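PDB 2WDD: sulfur oxidation protein soxB from Thermus thermophilus, which hydrolyses the sulfur-sulfur bond of cysteine S-thiosulfonate in the Sox sulfur oxidation pathway, using a site that holds two manganese ions. Local coordinates for residues 72-77 against 84-89; 104-109 against 332-337; 195-200 against 240-245; 375-380 against 474-479; 391-396 against 527-532. One frame throughout, in Å; residues are numbered along the deposited sequence.

Interaction 1: residues 72-77 against 84-89; sequences RYYGVE and YLLSYV
V76 and L86 bring the two segments to their nearest backbone approach, with 8.8 Å between V76 CA and L86 CA. Residues 72-77 run out of the last turn of helix 67-74: G75 takes a positive phi of 66° and closes a Schellman motif, its N bonded to R72 O at 3.1 Å. Residues 84-89 leave helix 81-86 at S87, whose OG accepts from V89 N in an ST turn (3.1 Å) and also pairs with G67 O at the start of the first helix. Between these two helix ends a single methyl of L86, CD2, makes both contacts. In L86, chi1 -164° with chi2 60° brings CD2 to V76, where it lies 3.9 Å from CG2. The same CD2 comes obliquely to the Y74 ring, 4.3 Å from CD2 of that tyrosine. Y74 is itself covered on one face by its neighbour, Y73 CD2 sitting over the ring centre. I70 and L71 of helix 67-74 also pack on L86, and V76 also packs on L82 and A83 of helix 81-86. With no hydrogen bond or charge pair across it, the contact depends on dispersion and the exclusion of water.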
# COMPACT_ATOMS: atom_id res chain seq x y z
N ARG A 72 -3.97 18.05 12.56
CA ARG A 72 -3.36 18.86 13.61
C ARG A 72 -1.87 18.59 13.73
O ARG A 72 -1.07 19.52 13.89
CB ARG A 72 -4.04 18.58 14.95
CG ARG A 72 -5.47 19.08 15.01
CD ARG A 72 -5.99 19.02 16.44
NE ARG A 72 -6.17 17.66 16.94
CZ ARG A 72 -7.32 16.99 16.89
NH1 ARG A 72 -8.39 17.55 16.34
NH2 ARG A 72 -7.41 15.76 17.41
N TYR A 73 -1.49 17.32 13.66
CA TYR A 73 -0.08 16.94 13.81
C TYR A 73 0.82 17.67 12.81
O TYR A 73 1.90 18.13 13.16
CB TYR A 73 0.07 15.43 13.65
CG TYR A 73 1.46 14.91 13.90
CD1 TYR A 73 1.81 14.37 15.15
CD2 TYR A 73 2.42 14.90 12.90
CE1 TYR A 73 3.08 13.87 15.37
CE2 TYR A 73 3.68 14.40 13.12
CZ TYR A 73 4.02 13.90 14.36
OH TYR A 73 5.28 13.38 14.57
N TYR A 74 0.35 17.76 11.57
CA TYR A 74 1.12 18.39 10.51
C TYR A 74 0.76 19.85 10.25
O TYR A 74 1.31 20.47 9.35
CB TYR A 74 0.98 17.56 9.22
CG TYR A 74 1.69 16.23 9.34
CD1 TYR A 74 3.08 16.17 9.37
CD2 TYR A 74 0.98 15.04 9.46
CE1 TYR A 74 3.74 14.97 9.49
CE2 TYR A 74 1.63 13.83 9.60
CZ TYR A 74 3.02 13.80 9.62
OH TYR A 74 3.68 12.60 9.75
N GLY A 75 -0.18 20.39 11.02
CA GLY A 75 -0.56 21.78 10.82
C GLY A 75 -1.23 22.03 9.48
O GLY A 75 -1.07 23.10 8.88
N VAL A 76 -1.97 21.05 9.00
CA VAL A 76 -2.68 21.15 7.73
C VAL A 76 -4.08 21.67 7.95
O VAL A 76 -4.83 21.13 8.79
CB VAL A 76 -2.66 19.80 7.00
CG1 VAL A 76 -3.47 19.86 5.69
CG2 VAL A 76 -1.22 19.42 6.72
N GLU A 77 -4.43 22.72 7.22
CA GLU A 77 -5.75 23.31 7.37
C GLU A 77 -6.84 22.44 6.76
O GLU A 77 -6.68 21.85 5.69
CB GLU A 77 -5.78 24.72 6.78
CG GLU A 77 -4.90 25.71 7.52
CD GLU A 77 -5.57 27.05 7.74
OE1 GLU A 77 -5.91 27.71 6.73
OE2 GLU A 77 -5.74 27.46 8.90
N TYR A 84 -7.41 16.87 1.92
CA TYR A 84 -8.14 15.88 1.11
C TYR A 84 -7.31 14.59 0.95
O TYR A 84 -7.84 13.49 1.07
CB TYR A 84 -8.45 16.50 -0.26
CG TYR A 84 -8.92 15.54 -1.34
CD1 TYR A 84 -9.88 14.57 -1.09
CD2 TYR A 84 -8.45 15.67 -2.65
CE1 TYR A 84 -10.35 13.72 -2.11
CE2 TYR A 84 -8.88 14.82 -3.65
CZ TYR A 84 -9.84 13.86 -3.39
OH TYR A 84 -10.28 13.03 -4.42
N LEU A 85 -6.02 14.73 0.69
CA LEU A 85 -5.16 13.55 0.54
C LEU A 85 -4.90 12.86 1.88
O LEU A 85 -4.83 11.63 1.98
CB LEU A 85 -3.80 13.97 -0.03
CG LEU A 85 -3.65 13.93 -1.56
CD1 LEU A 85 -4.65 14.82 -2.26
CD2 LEU A 85 -2.21 14.30 -1.94
N LEU A 86 -4.69 13.68 2.90
CA LEU A 86 -4.18 13.24 4.18
C LEU A 86 -5.12 12.53 5.14
O LEU A 86 -4.67 11.72 5.96
CB LEU A 86 -3.57 14.47 4.88
CG LEU A 86 -2.64 14.29 6.07
CD1 LEU A 86 -1.41 13.47 5.67
CD2 LEU A 86 -2.18 15.69 6.56
N SER A 87 -6.40 12.85 5.08
CA SER A 87 -7.34 12.34 6.07
C SER A 87 -8.70 11.95 5.47
O SER A 87 -9.07 12.44 4.41
CB SER A 87 -7.55 13.47 7.09
OG SER A 87 -8.54 13.19 8.05
N TYR A 88 -9.46 11.13 6.20
CA TYR A 88 -10.82 10.77 5.77
C TYR A 88 -11.80 11.92 6.07
O TYR A 88 -12.92 11.91 5.59
CB TYR A 88 -11.32 9.50 6.49
CG TYR A 88 -11.58 9.67 7.98
CD1 TYR A 88 -12.84 10.04 8.47
CD2 TYR A 88 -10.57 9.45 8.90
CE1 TYR A 88 -13.04 10.22 9.85
CE2 TYR A 88 -10.77 9.60 10.24
CZ TYR A 88 -11.99 9.99 10.71
OH TYR A 88 -12.15 10.11 12.08
N VAL A 89 -11.40 12.87 6.91
CA VAL A 89 -12.30 13.97 7.27
C VAL A 89 -12.76 14.71 6.01
O VAL A 89 -11.95 15.04 5.16
CB VAL A 89 -11.64 14.91 8.31
CG1 VAL A 89 -12.49 16.17 8.54
CG2 VAL A 89 -11.43 14.17 9.63

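Interaction 2: residues 104-109 against 332-337; sequences MGALTA and LPVLAE
A106 and V334 meet methyl to methyl, CB of the alanine 3.8 Å from CG1 of the valine, and this is where the helix beginning at M104 lies tightly on the chain leaving strand 323-333. V334 is the wedge. Its CG1, anti to the backbone N (chi1 -180°), also presses on the helix backbone at L107 N, 3.6 Å away, while CG2 crosses to CD1 of L107 at 3.9 Å. The small side chain of A106 allows such an approach. Strand 323-333 is an outermost strand of the six-stranded mixed sheet that includes strands 29-34 and 124-129, so helix 104-120 here packs on the margin of the sheet; V334 is further tied by backbone hydrogen bonds to G102 and K310. Towards A336 the backbones come nearest, A106 CA and A336 CA being 5.3 Å apart, yet less surface is covered: A106 CB lies 3.9 Å from A336 CA and 4.1 Å from A336 CB, at an edge where A336 is partly open to solvent.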
# COMPACT_ATOMS: atom_id res chain seq x y z
N MET A 104 -1.67 7.50 -14.19
CA MET A 104 -0.29 7.55 -14.65
C MET A 104 -0.05 8.80 -15.50
O MET A 104 1.05 9.37 -15.49
CB MET A 104 0.06 6.29 -15.45
CG MET A 104 0.24 5.07 -14.56
SD MET A 104 0.18 3.54 -15.49
CE MET A 104 0.65 2.37 -14.25
N GLY A 105 -1.09 9.26 -16.20
CA GLY A 105 -0.97 10.46 -17.01
C GLY A 105 -0.61 11.66 -16.15
O GLY A 105 0.41 12.32 -16.37
N ALA A 106 -1.44 11.92 -15.15
CA ALA A 106 -1.22 13.06 -14.27
C ALA A 106 0.07 12.94 -13.44
O ALA A 106 0.78 13.93 -13.25
CB ALA A 106 -2.41 13.28 -13.37
N LEU A 107 0.37 11.74 -12.96
CA LEU A 107 1.60 11.55 -12.18
C LEU A 107 2.81 11.86 -13.06
O LEU A 107 3.77 12.49 -12.63
CB LEU A 107 1.66 10.13 -11.59
CG LEU A 107 2.93 9.71 -10.83
CD1 LEU A 107 3.24 10.66 -9.67
CD2 LEU A 107 2.85 8.27 -10.36
N THR A 108 2.74 11.43 -14.32
CA THR A 108 3.83 11.72 -15.27
C THR A 108 3.94 13.22 -15.52
O THR A 108 5.05 13.77 -15.52
CB THR A 108 3.61 10.96 -16.58
OG1 THR A 108 3.59 9.56 -16.31
CG2 THR A 108 4.73 11.27 -17.56
N ALA A 109 2.81 13.88 -15.74
CA ALA A 109 2.80 15.32 -15.98
C ALA A 109 3.46 16.06 -14.81
O ALA A 109 4.27 16.97 -15.01
CB ALA A 109 1.37 15.82 -16.19
N LEU A 332 3.15 16.68 -2.97
CA LEU A 332 2.46 17.30 -4.10
C LEU A 332 1.26 16.46 -4.54
O LEU A 332 1.41 15.35 -5.04
CB LEU A 332 3.41 17.49 -5.28
CG LEU A 332 4.72 18.21 -4.95
CD1 LEU A 332 5.62 18.25 -6.17
CD2 LEU A 332 4.44 19.62 -4.43
N PRO A 333 0.04 16.99 -4.34
CA PRO A 333 -1.13 16.19 -4.74
C PRO A 333 -1.20 15.95 -6.25
O PRO A 333 -1.02 16.87 -7.05
CB PRO A 333 -2.32 17.04 -4.27
CG PRO A 333 -1.73 18.03 -3.27
CD PRO A 333 -0.34 18.29 -3.76
N VAL A 334 -1.42 14.70 -6.64
CA VAL A 334 -1.60 14.36 -8.05
C VAL A 334 -3.09 14.50 -8.37
O VAL A 334 -3.88 13.57 -8.15
CB VAL A 334 -1.09 12.94 -8.37
CG1 VAL A 334 -1.28 12.63 -9.85
CG2 VAL A 334 0.38 12.81 -8.01
N LEU A 335 -3.49 15.69 -8.81
CA LEU A 335 -4.90 15.95 -9.09
C LEU A 335 -5.08 16.11 -10.59
O LEU A 335 -4.67 17.12 -11.16
CB LEU A 335 -5.38 17.20 -8.36
CG LEU A 335 -5.40 17.11 -6.82
CD1 LEU A 335 -5.51 18.50 -6.22
CD2 LEU A 335 -6.56 16.24 -6.35
N ALA A 336 -5.64 15.09 -11.23
CA ALA A 336 -5.83 15.09 -12.67
C ALA A 336 -6.57 16.30 -13.23
O ALA A 336 -6.31 16.72 -14.36
CB ALA A 336 -6.50 13.80 -13.13
N GLU A 337 -7.50 16.86 -12.45
CA GLU A 337 -8.23 18.04 -12.92
C GLU A 337 -7.39 19.31 -12.83
O GLU A 337 -7.81 20.36 -13.32
CB GLU A 337 -9.51 18.24 -12.10
CG GLU A 337 -10.53 17.16 -12.28
CD GLU A 337 -11.86 17.48 -11.63
OE1 GLU A 337 -12.05 18.64 -11.18
OE2 GLU A 337 -12.72 16.58 -11.59

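Interaction 3: residues 195-200 against 240-245; sequences GDPLFP and ERRLQE
R242 reaches from helix 240-252 to the loop at G195 and P197, and its guanidinium makes every close approach. CB points toward the loop, and CG continues anti to the backbone N (chi1 -152°), so the aliphatic part leads outward from the helix, with V190 of strand 190-191 packed against the side chain. The chain stays extended through CD, then bends at chi3 (-75°), and this bend turns the flat end to the loop. CZ lies 3.7 Å from G195 O. NH1 lies between G195 O and P197 CG, 3.6 Å from each, and comes obliquely against the proline ring, with P197 CD 3.8 Å from NH1. NH2 is nearest the carbonyl, 3.3 Å from G195 O. G195 has a positive phi, at which a side chain would be jammed against the preceding carbonyl. A leucine in place of R242 would probably deprive G195 O of its nearby positive charge and take away the packing of NH1 on the P197 ring. The contact therefore joins a surface helix to the loop ahead of strand 202-207, probably through a weak electrostatic attraction between the guanidinium and the G195 carbonyl, which solvent is likely to weaken further at this partly exposed place.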
# COMPACT_ATOMS: atom_id res chain seq x y z
N GLY A 195 23.76 -17.39 -0.63
CA GLY A 195 23.70 -16.07 -0.02
C GLY A 195 24.21 -14.92 -0.87
O GLY A 195 24.31 -13.80 -0.37
N ASP A 196 24.54 -15.16 -2.14
CA ASP A 196 25.01 -14.06 -2.98
C ASP A 196 23.85 -13.14 -3.35
O ASP A 196 22.77 -13.59 -3.74
CB ASP A 196 25.71 -14.56 -4.25
CG ASP A 196 24.90 -15.61 -4.99
OD1 ASP A 196 24.63 -16.67 -4.40
OD2 ASP A 196 24.63 -15.43 -6.20
N PRO A 197 24.06 -11.82 -3.22
CA PRO A 197 22.97 -10.91 -3.59
C PRO A 197 22.71 -10.95 -5.09
O PRO A 197 23.64 -11.07 -5.89
CB PRO A 197 23.51 -9.54 -3.17
CG PRO A 197 24.48 -9.84 -2.07
CD PRO A 197 25.12 -11.14 -2.46
N LEU A 198 21.44 -10.88 -5.46
CA LEU A 198 21.05 -10.93 -6.86
C LEU A 198 21.04 -9.58 -7.57
O LEU A 198 21.10 -9.53 -8.79
CB LEU A 198 19.71 -11.65 -7.02
CG LEU A 198 19.86 -13.07 -6.45
CD1 LEU A 198 18.56 -13.81 -6.43
CD2 LEU A 198 20.94 -13.88 -7.20
N PHE A 199 21.00 -8.49 -6.81
CA PHE A 199 20.94 -7.16 -7.41
C PHE A 199 21.91 -6.23 -6.71
O PHE A 199 22.35 -6.51 -5.59
CB PHE A 199 19.53 -6.58 -7.26
CG PHE A 199 18.46 -7.47 -7.82
CD1 PHE A 199 18.35 -7.65 -9.19
CD2 PHE A 199 17.62 -8.18 -6.98
CE1 PHE A 199 17.38 -8.49 -9.72
CE2 PHE A 199 16.65 -9.02 -7.50
CZ PHE A 199 16.52 -9.17 -8.87
N PRO A 200 22.18 -5.06 -7.31
CA PRO A 200 23.05 -4.12 -6.61
C PRO A 200 22.34 -3.58 -5.36
O PRO A 200 21.13 -3.35 -5.38
CB PRO A 200 23.25 -2.99 -7.63
CG PRO A 200 22.95 -3.61 -8.96
CD PRO A 200 21.87 -4.62 -8.68
N GLU A 240 20.48 -6.87 9.10
CA GLU A 240 21.08 -5.63 9.59
C GLU A 240 22.56 -5.49 9.28
O GLU A 240 23.03 -4.41 8.93
CB GLU A 240 20.81 -5.46 11.08
CG GLU A 240 19.34 -5.30 11.41
CD GLU A 240 19.10 -4.96 12.87
OE1 GLU A 240 19.17 -5.88 13.71
OE2 GLU A 240 18.83 -3.78 13.16
N ARG A 241 23.29 -6.60 9.39
CA ARG A 241 24.72 -6.60 9.09
C ARG A 241 24.98 -6.21 7.64
O ARG A 241 25.77 -5.32 7.35
CB ARG A 241 25.30 -8.00 9.35
CG ARG A 241 26.67 -8.01 10.02
CD ARG A 241 27.35 -9.36 9.83
NE ARG A 241 27.72 -9.58 8.44
CZ ARG A 241 27.01 -10.30 7.58
NH1 ARG A 241 25.89 -10.90 7.96
NH2 ARG A 241 27.43 -10.44 6.32
N ARG A 242 24.32 -6.91 6.72
CA ARG A 242 24.47 -6.64 5.30
C ARG A 242 24.06 -5.21 4.96
O ARG A 242 24.67 -4.56 4.12
CB ARG A 242 23.64 -7.65 4.48
CG ARG A 242 24.19 -7.93 3.08
CD ARG A 242 23.21 -8.74 2.23
NE ARG A 242 23.16 -10.16 2.60
CZ ARG A 242 24.00 -11.09 2.16
NH1 ARG A 242 25.00 -10.76 1.36
NH2 ARG A 242 23.85 -12.35 2.54
N LEU A 243 23.01 -4.71 5.62
CA LEU A 243 22.55 -3.35 5.39
C LEU A 243 23.61 -2.36 5.86
O LEU A 243 23.94 -1.41 5.15
CB LEU A 243 21.22 -3.09 6.11
CG LEU A 243 20.64 -1.67 5.95
CD1 LEU A 243 20.54 -1.24 4.48
CD2 LEU A 243 19.28 -1.56 6.65
N GLN A 244 24.13 -2.58 7.06
CA GLN A 244 25.17 -1.72 7.63
C GLN A 244 26.42 -1.70 6.77
O GLN A 244 27.02 -0.66 6.55
CB GLN A 244 25.53 -2.15 9.05
CG GLN A 244 26.53 -1.20 9.74
CD GLN A 244 25.97 0.20 9.94
OE1 GLN A 244 25.25 0.47 10.90
NE2 GLN A 244 26.33 1.12 9.04
N GLU A 245 26.82 -2.87 6.27
CA GLU A 245 28.01 -2.95 5.43
C GLU A 245 27.79 -2.24 4.09
O GLU A 245 28.70 -1.62 3.55
CB GLU A 245 28.44 -4.40 5.27
CG GLU A 245 28.71 -5.06 6.62
CD GLU A 245 29.25 -6.48 6.52
OE1 GLU A 245 29.46 -6.96 5.39
OE2 GLU A 245 29.48 -7.10 7.58

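Interaction 4: residues 375-380 against 474-479; sequences DTLYST and YVLDPD
L377 and L476 mark the nearest backbone approach, their CA atoms 9.6 Å apart, so side chains and one water span the distance between the loop before helix 380-392 and the end of strand 472-476. L377 has its CG anti to the carbonyl carbon (chi1 -54°) and directs both methyls at the strand. CD2 lies 3.8 Å from L476 CD2 and CD1 3.9 Å from the same methyl, the two leucines crossing at an angle. L377 CD2 also meets the tip of Y474, 3.7 Å from its OH. That hydroxyl has a polar task as well: it donates to water 1 at 2.8 Å, in the plane of the ring, and the water in turn donates to L377 O at 2.9 Å. One leucine thus offers its side chain to the apolar contact and its carbonyl to the bridge. The loop is held in shape by D375, whose OD2 accepts from both L377 N and Y378 N, each at 2.9 Å, forming an Asx turn and an Asx motif. The bond from Y378 N uses the anti lone pair, whereas L377 N comes from above the carboxylate plane, and Y555 adds a further hydrogen bond to this oxygen. V548 and V550 of the parallel neighbouring strand 548-550 add to the apolar surroundings. This is loop-to-sheet packing in the region assigned to the C-terminal domain of the 5'-nucleotidase family, away from the manganese site.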
# COMPACT_ATOMS: atom_id res chain seq x y z
N ASP A 375 -8.52 0.50 6.71
CA ASP A 375 -8.90 0.65 8.11
C ASP A 375 -8.23 -0.47 8.89
O ASP A 375 -8.00 -1.55 8.35
CB ASP A 375 -10.42 0.54 8.30
CG ASP A 375 -10.85 0.87 9.72
OD1 ASP A 375 -10.73 2.05 10.08
OD2 ASP A 375 -11.22 -0.05 10.51
N THR A 376 -7.99 -0.28 10.18
CA THR A 376 -7.42 -1.39 10.94
C THR A 376 -8.34 -2.61 10.93
O THR A 376 -7.88 -3.75 10.85
CB THR A 376 -7.17 -0.97 12.39
OG1 THR A 376 -6.29 0.15 12.42
CG2 THR A 376 -6.54 -2.14 13.20
N LEU A 377 -9.64 -2.37 11.10
CA LEU A 377 -10.58 -3.44 11.36
C LEU A 377 -11.74 -3.71 10.43
O LEU A 377 -12.24 -4.85 10.38
CB LEU A 377 -11.20 -3.21 12.75
CG LEU A 377 -10.20 -3.05 13.90
CD1 LEU A 377 -10.94 -2.63 15.17
CD2 LEU A 377 -9.44 -4.36 14.13
N TYR A 378 -12.27 -2.66 9.81
CA TYR A 378 -13.52 -2.80 9.08
C TYR A 378 -13.61 -1.81 7.93
O TYR A 378 -13.15 -0.68 8.04
CB TYR A 378 -14.68 -2.54 10.06
CG TYR A 378 -16.01 -2.33 9.38
CD1 TYR A 378 -16.83 -3.41 9.09
CD2 TYR A 378 -16.45 -1.06 9.03
CE1 TYR A 378 -18.03 -3.24 8.41
CE2 TYR A 378 -17.65 -0.87 8.34
CZ TYR A 378 -18.44 -1.97 8.06
OH TYR A 378 -19.63 -1.79 7.38
N SER A 379 -14.23 -2.23 6.84
CA SER A 379 -14.45 -1.31 5.73
C SER A 379 -15.77 -1.62 5.01
O SER A 379 -16.25 -2.75 5.03
CB SER A 379 -13.29 -1.34 4.74
OG SER A 379 -13.43 -2.43 3.83
N THR A 380 -16.34 -0.63 4.33
CA THR A 380 -17.58 -0.90 3.61
C THR A 380 -17.33 -1.74 2.36
O THR A 380 -18.19 -2.55 1.99
CB THR A 380 -18.33 0.39 3.26
OG1 THR A 380 -17.41 1.28 2.62
CG2 THR A 380 -18.92 1.02 4.52
N TYR A 474 -17.02 -9.12 17.34
CA TYR A 474 -16.12 -9.36 18.46
C TYR A 474 -15.70 -8.07 19.14
O TYR A 474 -15.99 -6.97 18.66
CB TYR A 474 -14.88 -10.17 18.02
CG TYR A 474 -13.89 -9.44 17.12
CD1 TYR A 474 -12.67 -8.99 17.62
CD2 TYR A 474 -14.12 -9.31 15.75
CE1 TYR A 474 -11.73 -8.38 16.79
CE2 TYR A 474 -13.19 -8.69 14.92
CZ TYR A 474 -12.00 -8.22 15.44
OH TYR A 474 -11.09 -7.58 14.62
N VAL A 475 -15.08 -8.22 20.30
CA VAL A 475 -14.56 -7.11 21.07
C VAL A 475 -13.05 -7.24 21.00
O VAL A 475 -12.50 -8.34 21.17
CB VAL A 475 -15.04 -7.14 22.53
CG1 VAL A 475 -14.37 -6.04 23.33
CG2 VAL A 475 -16.55 -6.98 22.60
N LEU A 476 -12.39 -6.13 20.69
CA LEU A 476 -10.94 -6.11 20.59
C LEU A 476 -10.41 -5.19 21.66
O LEU A 476 -10.91 -4.07 21.82
CB LEU A 476 -10.52 -5.55 19.23
CG LEU A 476 -9.02 -5.32 19.06
CD1 LEU A 476 -8.30 -6.66 18.93
CD2 LEU A 476 -8.73 -4.41 17.85
N ASP A 477 -9.39 -5.64 22.37
CA ASP A 477 -8.70 -4.81 23.35
C ASP A 477 -7.24 -4.81 22.97
O ASP A 477 -6.50 -5.72 23.32
CB ASP A 477 -8.86 -5.33 24.79
CG ASP A 477 -8.18 -4.42 25.80
OD1 ASP A 477 -7.45 -3.49 25.38
OD2 ASP A 477 -8.37 -4.62 27.02
N PRO A 478 -6.81 -3.80 22.20
CA PRO A 478 -5.43 -3.75 21.72
C PRO A 478 -4.38 -3.77 22.83
O PRO A 478 -3.26 -4.24 22.61
CB PRO A 478 -5.38 -2.43 20.94
CG PRO A 478 -6.49 -1.62 21.47
CD PRO A 478 -7.58 -2.59 21.86
N ASP A 479 -4.74 -3.30 24.01
CA ASP A 479 -3.80 -3.23 25.12
C ASP A 479 -3.75 -4.48 26.01
O ASP A 479 -2.93 -4.55 26.93
CB ASP A 479 -4.06 -1.99 25.97
CG ASP A 479 -3.89 -0.71 25.19
OD1 ASP A 479 -2.79 -0.51 24.62
OD2 ASP A 479 -4.83 0.11 25.16
O HOH W 1 -11.44 -7.22 11.84

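Interaction 5: residues 391-396 against 527-532; sequences AIYPEV and YEVLAE
I392 and V529 form the centre of the contact, CD1 of the isoleucine lying 3.6 Å from CG1 of the valine as the side chains run antiparallel alongside each other. The same CD1 reaches the aliphatic base of E532, 3.8 Å from its CB. I392 and E532 are each modelled in two conformers, so their distances hold for one of them. Y393 approaches V529 from the side: its CE2 is 4.1 Å from V529 CG1, which sits at the ring edge, near the ring plane. V529 has CG1 anti to its backbone N (chi1 176°), so this methyl faces I392 and Y393 together. Replacing V529 by a glycine would remove both methyls and is likely to open a gap against the I392 tip and the Y393 edge. One layer out, I392 CG2 covers a face of the Y393 ring, 3.7 Å above its plane, and L432 of strand 431-438 packs on both Y393 and V529. A type I turn from Y393 to V396, closed by V396 N to Y393 O at 3.0 Å, carries the chain away from helix 380-392. R524 serves both segments, hydrogen-bonded to the Y393 hydroxyl and salt-bridged to E532. The helix end is therefore fitted to helix 526-537 by apolar contact, while an arginine at the margin gathers the polar ends of Y393 and E532.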
# COMPACT_ATOMS: atom_id res chain seq x y z
N ALA A 391 -24.30 -14.09 -0.67
CA ALA A 391 -25.42 -14.12 -1.60
C ALA A 391 -25.28 -15.28 -2.57
O ALA A 391 -26.27 -15.94 -2.91
CB ALA A 391 -25.51 -12.79 -2.38
N ILE A 392 -24.06 -15.52 -3.04
CA ILE A 392 -23.83 -16.59 -4.01
C ILE A 392 -23.61 -17.95 -3.35
O ILE A 392 -23.93 -18.99 -3.95
CB ILE A 392 -22.73 -16.23 -5.01
CG1 ILE A 392 -23.18 -15.02 -5.85
CG2 ILE A 392 -22.41 -17.42 -5.91
CD1 ILE A 392 -22.07 -14.41 -6.65
N TYR A 393 -23.11 -17.93 -2.12
CA TYR A 393 -22.88 -19.15 -1.35
C TYR A 393 -23.51 -19.02 0.03
O TYR A 393 -22.83 -18.78 1.03
CB TYR A 393 -21.38 -19.41 -1.20
CG TYR A 393 -20.66 -19.48 -2.52
CD1 TYR A 393 -20.68 -20.64 -3.27
CD2 TYR A 393 -19.96 -18.39 -3.01
CE1 TYR A 393 -20.03 -20.72 -4.48
CE2 TYR A 393 -19.30 -18.45 -4.23
CZ TYR A 393 -19.34 -19.62 -4.96
OH TYR A 393 -18.71 -19.69 -6.18
N PRO A 394 -24.84 -19.16 0.10
CA PRO A 394 -25.62 -19.00 1.33
C PRO A 394 -25.20 -19.90 2.49
O PRO A 394 -25.49 -19.59 3.65
CB PRO A 394 -27.06 -19.30 0.87
CG PRO A 394 -27.05 -19.08 -0.61
CD PRO A 394 -25.67 -19.48 -1.07
N GLU A 395 -24.51 -21.01 2.20
CA GLU A 395 -24.04 -21.91 3.25
C GLU A 395 -22.90 -21.31 4.08
O GLU A 395 -22.67 -21.72 5.22
CB GLU A 395 -23.59 -23.23 2.64
CG GLU A 395 -24.54 -23.77 1.57
CD GLU A 395 -24.05 -23.52 0.14
OE1 GLU A 395 -24.05 -24.48 -0.66
OE2 GLU A 395 -23.72 -22.36 -0.20
N VAL A 396 -22.21 -20.31 3.52
CA VAL A 396 -21.08 -19.69 4.22
C VAL A 396 -21.51 -18.89 5.44
O VAL A 396 -22.38 -18.02 5.34
CB VAL A 396 -20.26 -18.83 3.27
CG1 VAL A 396 -19.16 -18.08 4.05
CG2 VAL A 396 -19.66 -19.68 2.17
N TYR A 527 -13.03 -12.06 -7.94
CA TYR A 527 -13.64 -11.05 -8.81
C TYR A 527 -14.76 -11.59 -9.70
O TYR A 527 -15.67 -10.84 -10.05
CB TYR A 527 -12.62 -10.20 -9.57
CG TYR A 527 -11.49 -10.97 -10.19
CD1 TYR A 527 -11.68 -11.76 -11.33
CD2 TYR A 527 -10.19 -10.84 -9.71
CE1 TYR A 527 -10.62 -12.43 -11.92
CE2 TYR A 527 -9.13 -11.50 -10.30
CZ TYR A 527 -9.34 -12.29 -11.41
OH TYR A 527 -8.27 -12.96 -11.96
N GLU A 528 -14.69 -12.88 -10.04
CA GLU A 528 -15.76 -13.48 -10.83
C GLU A 528 -17.01 -13.54 -9.97
O GLU A 528 -18.13 -13.30 -10.45
CB GLU A 528 -15.38 -14.88 -11.31
CG GLU A 528 -14.31 -14.86 -12.40
CD GLU A 528 -13.94 -16.25 -12.92
OE1 GLU A 528 -14.57 -17.25 -12.49
OE2 GLU A 528 -13.02 -16.34 -13.76
N VAL A 529 -16.84 -13.86 -8.69
CA VAL A 529 -17.97 -13.94 -7.78
C VAL A 529 -18.57 -12.55 -7.62
O VAL A 529 -19.79 -12.36 -7.67
CB VAL A 529 -17.53 -14.53 -6.41
CG1 VAL A 529 -18.67 -14.53 -5.41
CG2 VAL A 529 -16.96 -15.94 -6.59
N LEU A 530 -17.70 -11.55 -7.44
CA LEU A 530 -18.17 -10.19 -7.28
C LEU A 530 -18.93 -9.68 -8.49
O LEU A 530 -19.98 -9.07 -8.35
CB LEU A 530 -17.00 -9.25 -6.99
CG LEU A 530 -16.36 -9.53 -5.64
CD1 LEU A 530 -15.12 -8.68 -5.49
CD2 LEU A 530 -17.35 -9.25 -4.50
N ALA A 531 -18.40 -9.94 -9.68
CA ALA A 531 -19.05 -9.49 -10.90
C ALA A 531 -20.42 -10.16 -11.05
O ALA A 531 -21.39 -9.51 -11.40
CB ALA A 531 -18.18 -9.73 -12.13
N GLU A 532 -20.50 -11.45 -10.72
CA GLU A 532 -21.77 -12.18 -10.79
C GLU A 532 -22.82 -11.53 -9.89
O GLU A 532 -23.97 -11.32 -10.28
CB GLU A 532 -21.56 -13.63 -10.36
CG GLU A 532 -21.26 -14.57 -11.51
CD GLU A 532 -21.05 -16.00 -11.05
OE1 GLU A 532 -21.49 -16.35 -9.94
OE2 GLU A 532 -20.43 -16.76 -11.81

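Overall arrangement
Along the chain interaction 1 comes first, interaction 2 then encloses interaction 3, and interactions 4 and 5 follow with their segments alternating. Interactions 1 and 2, with centres 20 Å apart, are the touching pair: L85 CD2 packs 3.5 Å from P333 CA, joining helix 81-86 to the edge strand 323-333 of one six-stranded sheet. Interaction 3 lies beside a second six-stranded sheet, with 202-207 as an outermost strand. Interactions 4 and 5 share helix 380-392, entered through the loop of one and left through the turn of the other; their centres are 25 Å apart. Interactions 3 and 5 lie on opposite sides of the chain's centre. Interactions 1-3 fall in the part of the chain that supplies the manganese ligands, 4 and 5 in the C-terminal part.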